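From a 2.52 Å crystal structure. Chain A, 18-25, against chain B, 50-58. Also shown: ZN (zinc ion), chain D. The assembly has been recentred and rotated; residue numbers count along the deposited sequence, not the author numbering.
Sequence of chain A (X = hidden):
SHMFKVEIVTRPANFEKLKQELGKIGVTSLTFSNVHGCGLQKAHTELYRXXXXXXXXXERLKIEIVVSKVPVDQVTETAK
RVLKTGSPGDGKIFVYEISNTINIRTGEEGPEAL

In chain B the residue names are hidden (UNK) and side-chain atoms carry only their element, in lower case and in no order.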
ATOM      1  N   LEU A  18      -4.005 -18.234 -10.285  1.00 49.20           N
ATOM      2  CA  LEU A  18      -4.102 -17.682  -8.940  1.00 41.99           C
ATOM      3  C   LEU A  18      -5.556 -17.360  -8.597  1.00 41.29           C
ATOM      4  O   LEU A  18      -6.055 -17.733  -7.534  1.00 36.41           O
ATOM      5  CB  LEU A  18      -3.250 -16.419  -8.831  1.00 58.99           C
ATOM      6  CG  LEU A  18      -2.327 -16.185  -7.633  1.00 56.34           C
ATOM      7  CD1 LEU A  18      -2.271 -14.697  -7.327  1.00 66.05           C
ATOM      8  CD2 LEU A  18      -2.758 -16.955  -6.393  1.00 53.38           C
ATOM      9  N   LYS A  19      -6.222 -16.650  -9.498  1.00 33.81           N
ATOM     10  CA  LYS A  19      -7.628 -16.321  -9.321  1.00 46.36           C
ATOM     11  C   LYS A  19      -8.462 -17.585  -9.117  1.00 55.75           C
ATOM     12  O   LYS A  19      -9.354 -17.603  -8.267  1.00 54.14           O
ATOM     13  CB  LYS A  19      -8.147 -15.517 -10.512  1.00 46.17           C
ATOM     14  CG  LYS A  19      -7.441 -14.191 -10.716  1.00 39.20           C
ATOM     15  CD  LYS A  19      -7.960 -13.483 -11.948  1.00 47.37           C
ATOM     16  CE  LYS A  19      -7.235 -12.179 -12.196  1.00 49.22           C
ATOM     17  NZ  LYS A  19      -7.759 -11.528 -13.431  1.00 74.22           N
ATOM     18  N   GLN A  20      -8.168 -18.637  -9.884  1.00 46.94           N
ATOM     19  CA  GLN A  20      -8.849 -19.925  -9.704  1.00 49.03           C
ATOM     20  C   GLN A  20      -8.634 -20.476  -8.307  1.00 54.10           C
ATOM     21  O   GLN A  20      -9.589 -20.856  -7.622  1.00 53.53           O
ATOM     22  CB  GLN A  20      -8.387 -20.973 -10.728  1.00 42.11           C
ATOM     23  CG  GLN A  20      -8.820 -20.708 -12.169  1.00 41.01           C
ATOM     24  CD  GLN A  20     -10.331 -20.640 -12.337  1.00 62.84           C
ATOM     25  OE1 GLN A  20     -11.063 -21.538 -11.907  1.00 60.13           O
ATOM     26  NE2 GLN A  20     -10.805 -19.575 -12.975  1.00 42.47           N
ATOM     27  N   GLU A  21      -7.376 -20.518  -7.882  1.00 40.73           N
ATOM     28  CA  GLU A  21      -7.048 -21.144  -6.605  1.00 42.21           C
ATOM     29  C   GLU A  21      -7.520 -20.316  -5.413  1.00 48.78           C
ATOM     30  O   GLU A  21      -8.033 -20.860  -4.438  1.00 51.40           O
ATOM     31  CB  GLU A  21      -5.548 -21.431  -6.516  1.00 49.49           C
ATOM     32  CG  GLU A  21      -5.016 -22.305  -7.652  1.00 53.02           C
ATOM     33  CD  GLU A  21      -5.611 -23.706  -7.659  1.00 75.71           C
ATOM     34  OE1 GLU A  21      -5.139 -24.559  -6.876  1.00 85.55           O
ATOM     35  OE2 GLU A  21      -6.545 -23.959  -8.453  1.00 65.12           O
ATOM     36  N   LEU A  22      -7.357 -18.998  -5.492  1.00 45.72           N
ATOM     37  CA  LEU A  22      -7.799 -18.139  -4.403  1.00 49.25           C
ATOM     38  C   LEU A  22      -9.315 -18.172  -4.321  1.00 39.90           C
ATOM     39  O   LEU A  22      -9.888 -18.252  -3.231  1.00 43.96           O
ATOM     40  CB  LEU A  22      -7.301 -16.702  -4.591  1.00 55.93           C
ATOM     41  CG  LEU A  22      -5.792 -16.516  -4.446  1.00 39.16           C
ATOM     42  CD1 LEU A  22      -5.406 -15.096  -4.800  1.00 42.94           C
ATOM     43  CD2 LEU A  22      -5.346 -16.877  -3.037  1.00 36.87           C
ATOM     44  N   GLY A  23      -9.957 -18.109  -5.481  1.00 38.69           N
ATOM     45  CA  GLY A  23     -11.401 -18.258  -5.559  1.00 50.24           C
ATOM     46  C   GLY A  23     -11.912 -19.506  -4.846  1.00 53.67           C
ATOM     47  O   GLY A  23     -12.906 -19.449  -4.121  1.00 51.83           O
ATOM     48  N   LYS A  24     -11.219 -20.631  -5.021  1.00 44.64           N
ATOM     49  CA  LYS A  24     -11.714 -21.900  -4.489  1.00 44.43           C
ATOM     50  C   LYS A  24     -11.655 -21.990  -2.982  1.00 44.54           C
ATOM     51  O   LYS A  24     -12.479 -22.674  -2.379  1.00 51.86           O
ATOM     52  CB  LYS A  24     -11.006 -23.090  -5.138  1.00 50.31           C
ATOM     53  CG  LYS A  24     -11.519 -23.364  -6.541  1.00 56.98           C
ATOM     54  CD  LYS A  24     -10.555 -24.202  -7.371  1.00 48.83           C
ATOM     55  CE  LYS A  24     -11.025 -24.218  -8.830  1.00 60.26           C
ATOM     56  NZ  LYS A  24     -10.081 -24.871  -9.777  1.00 60.89           N
ATOM     57  N   ILE A  25     -10.698 -21.297  -2.373  1.00 46.19           N
ATOM     58  CA  ILE A  25     -10.543 -21.356  -0.917  1.00 48.84           C
ATOM     59  C   ILE A  25     -11.380 -20.298  -0.188  1.00 45.88           C
ATOM     60  O   ILE A  25     -11.369 -20.229   1.040  1.00 52.18           O
ATOM     61  CB  ILE A  25      -9.070 -21.232  -0.492  1.00 59.81           C
ATOM     62  CG1 ILE A  25      -8.646 -19.759  -0.411  1.00 59.43           C
ATOM     63  CG2 ILE A  25      -8.185 -21.992  -1.464  1.00 50.15           C
ATOM     64  CD1 ILE A  25      -7.165 -19.545  -0.191  1.00 44.37           C
TER
ATOM     65  N   UNK B  50     -17.029 -30.460  -9.464  1.00 84.26           N
ATOM     66  CA  UNK B  50     -16.299 -29.351 -10.031  1.00 69.82           C
ATOM     67  C   UNK B  50     -16.670 -27.956  -9.608  1.00 79.54           C
ATOM     68  O   UNK B  50     -17.822 -27.531  -9.718  1.00 79.33           O
ATOM     69  N   UNK B  51     -15.669 -27.237  -9.119  1.00 80.24           N
ATOM     70  CA  UNK B  51     -15.784 -25.798  -8.986  1.00 61.63           C
ATOM     71  C   UNK B  51     -14.975 -25.135 -10.095  1.00 62.72           C
ATOM     72  O   UNK B  51     -13.967 -25.663 -10.567  1.00 49.90           O
ATOM     73  c   UNK B  51     -16.227 -25.932  -6.519  1.00 72.10           C
ATOM     74  c   UNK B  51     -15.511 -23.782  -7.531  1.00 64.07           C
ATOM     75  c   UNK B  51     -15.362 -25.288  -7.599  1.00 78.08           C
ATOM     76  N   UNK B  52     -15.453 -23.975 -10.510  1.00 51.56           N
ATOM     77  CA  UNK B  52     -14.817 -23.176 -11.541  1.00 41.71           C
ATOM     78  C   UNK B  52     -15.019 -21.745 -11.071  1.00 67.58           C
ATOM     79  O   UNK B  52     -16.061 -21.441 -10.480  1.00 45.46           O
ATOM     80  c   UNK B  52     -15.459 -22.281 -13.865  1.00 72.93           C
ATOM     81  n   UNK B  52     -18.493 -22.038 -16.215  1.00 82.37           N
ATOM     82  c   UNK B  52     -16.857 -21.788 -14.291  1.00 74.64           C
ATOM     83  c   UNK B  52     -15.533 -23.417 -12.868  1.00 53.93           C
ATOM     84  c   UNK B  52     -17.591 -22.740 -15.241  1.00 56.90           C
ATOM     85  N   UNK B  53     -14.031 -20.874 -11.271  1.00 46.72           N
ATOM     86  CA  UNK B  53     -14.143 -19.512 -10.750  1.00 48.88           C
ATOM     87  C   UNK B  53     -14.370 -18.509 -11.867  1.00 46.84           C
ATOM     88  O   UNK B  53     -13.676 -18.518 -12.875  1.00 43.84           O
ATOM     89  c   UNK B  53     -12.662 -20.090  -8.794  1.00 43.20           C
ATOM     90  c   UNK B  53     -13.746 -20.102  -7.754  1.00 43.74           C
ATOM     91  c   UNK B  53     -12.901 -19.104  -9.942  1.00 44.59           C
ATOM     92  c   UNK B  53     -13.037 -17.682  -9.410  1.00 45.88           C
ATOM     93  N   UNK B  54     -15.352 -17.639 -11.679  1.00 46.83           N
ATOM     94  CA  UNK B  54     -15.624 -16.597 -12.647  1.00 44.48           C
ATOM     95  C   UNK B  54     -15.217 -15.265 -12.032  1.00 53.29           C
ATOM     96  O   UNK B  54     -15.393 -15.042 -10.832  1.00 58.17           O
ATOM     97  c   UNK B  54     -18.942 -15.883 -14.515  1.00 96.38           C
ATOM     98  o   UNK B  54     -19.586 -16.768 -13.909  1.00 68.24           O
ATOM     99  c   UNK B  54     -17.102 -16.604 -13.007  1.00 52.25           C
ATOM    100  o   UNK B  54     -19.445 -15.138 -15.386  1.00 83.44           O
ATOM    101  c   UNK B  54     -17.483 -15.715 -14.162  1.00 73.22           C
ATOM    102  N   UNK B  55     -14.665 -14.383 -12.852  1.00 50.89           N
ATOM    103  CA  UNK B  55     -14.092 -13.153 -12.339  1.00 54.82           C
ATOM    104  C   UNK B  55     -14.281 -11.990 -13.296  1.00 55.52           C
ATOM    105  O   UNK B  55     -14.210 -12.152 -14.516  1.00 53.70           O
ATOM    106  o   UNK B  55     -11.885 -13.665 -13.220  1.00 54.97           O
ATOM    107  c   UNK B  55     -12.601 -13.350 -12.040  1.00 48.28           C
ATOM    108  N   UNK B  56     -14.531 -10.816 -12.730  1.00 49.68           N
ATOM    109  CA  UNK B  56     -14.581  -9.599 -13.519  1.00 51.88           C
ATOM    110  C   UNK B  56     -13.557  -8.610 -13.001  1.00 56.08           C
ATOM    111  O   UNK B  56     -13.290  -8.554 -11.802  1.00 65.20           O
ATOM    112  c   UNK B  56     -15.991  -8.984 -13.537  1.00 63.73           C
ATOM    113  c   UNK B  56     -16.493  -8.601 -12.149  1.00 80.92           C
ATOM    114  n   UNK B  56     -16.940  -7.350 -11.998  1.00 62.34           N
ATOM    115  o   UNK B  56     -16.485  -9.415 -11.225  1.00 82.56           O
ATOM    116  N   UNK B  57     -12.967  -7.849 -13.911  1.00 49.79           N
ATOM    117  CA  UNK B  57     -12.028  -6.811 -13.539  1.00 54.23           C
ATOM    118  C   UNK B  57     -12.654  -5.438 -13.756  1.00 50.03           C
ATOM    119  O   UNK B  57     -13.104  -5.120 -14.851  1.00 75.19           O
ATOM    120  c   UNK B  57     -10.031  -8.252 -13.997  1.00 44.22           C
ATOM    121  c   UNK B  57      -9.799  -5.761 -14.055  1.00 50.71           C
ATOM    122  c   UNK B  57     -10.721  -6.940 -14.338  1.00 57.21           C
ATOM    123  N   UNK B  58     -12.696  -4.630 -12.702  1.00 52.94           N
ATOM    124  CA  UNK B  58     -13.237  -3.278 -12.800  1.00 55.63           C
ATOM    125  C   UNK B  58     -12.202  -2.222 -12.408  1.00 49.07           C
ATOM    126  O   UNK B  58     -11.066  -2.546 -12.056  1.00 56.85           O
ATOM    127  c   UNK B  58     -14.694  -5.243 -10.579  1.00 61.58           C
ATOM    128  c   UNK B  58     -14.070  -3.881  -8.255  1.00 70.81           C
ATOM    129  c   UNK B  58     -14.624  -5.930  -9.378  1.00 54.34           C
ATOM    130  c   UNK B  58     -14.312  -5.245  -8.219  1.00 68.32           C
ATOM    131  c   UNK B  58     -14.513  -3.145 -11.961  1.00 46.27           C
ATOM    132  o   UNK B  58     -14.242  -5.925  -7.024  1.00 53.85           O
ATOM    133  c   UNK B  58     -14.136  -3.206  -9.466  1.00 65.70           C
ATOM    134  c   UNK B  58     -14.448  -3.876 -10.646  1.00 63.22           C
TER
HETATM  135 ZN    ZN D 203     -21.679 -16.016 -16.325  1.00 74.72          ZN

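Position 50 of chain B carries no side-chain atoms and makes no contact with the helix, so it is Gly50(B). Position 51 has three carbons, one bearing the other two, and its CA-to-CB bond points toward the helix. One branch packs on the side chain of Lys24(A), whose CE sits 3.7 Å from backbone O of position 51. A three-carbon fork with no heteroatom is valine: Val51(B), chi1 t. CG1 of Val51(B) lies 4.1 Å from CG of Lys24(A).

At position 52 four carbons run in a row and end in nitrogen. The CA-to-CB bond points away from the helix, and the closest approach is through the backbone, C of position 52 lying 4.0 Å from OE1 of Gln20(A). The unbranched chain with its terminal nitrogen is the signature of lysine, Lys52(B).

Position 53 has four carbons, forked at the first, with one arm two carbons long. The side chain packs on Gly23(A) and Lys19(A), while the backbone meets the amide of Gln20(A). This beta-branched pattern identifies Ile53(B), with chi1 and chi2 both m. CD1 of Ile53(B) reaches 3.5 Å from C of Gly23(A), while CG2 of Ile53(B) is 3.9 Å from O of Lys19(A). An ideal CB built on Gly23(A) would fall 2.7 Å from CG1 of Ile53(B), a clash, so the bare glycine leaves room for this side chain.

Position 54 shows three carbons, the third carrying two oxygens: a carboxylate on a chain of glutamate length, pointing away from the helix at CB and touching nothing on it. OE1 of Glu54(B) binds ZN of the zinc ion at 2.6 Å.

One carbon followed by one oxygen at position 55, lying by the side chain of Lys19(A), gives Ser55(B); its OG is 4.1 Å from CD of Lys19(A). Position 56 has two carbons, the second bearing an oxygen and a nitrogen, directed away at CB and without contact; this short amide is Asn56(B). At position 57 the three-carbon fork recurs, again beside the Lys19(A) side chain, defining Val57(B), with CG2 of Val57(B) 4.0 Å from NZ of Lys19(A). Position 58 has one carbon leading to a six-carbon ring with an oxygen, beyond reach of the helix: Tyr58(B).

The contact works by combining packing with a paired backbone clasp. Ile53(B) contributes the largest covered area, 105 of the 368 Å² buried in total, and packs against the helix at Gly23(A). Beside it, the amide of Gln20(A) engages both polar backbone atoms of the same residue: N of Ile53(B) donates to OE1 of Gln20(A) at 3.1 Å and 152°, and NE2 of Gln20(A) donates to O of Ile53(B) at 3.1 Å and 154°. These complementary directions fix the orientation of the amide.

Chain B (50-58) GVKIESNVY
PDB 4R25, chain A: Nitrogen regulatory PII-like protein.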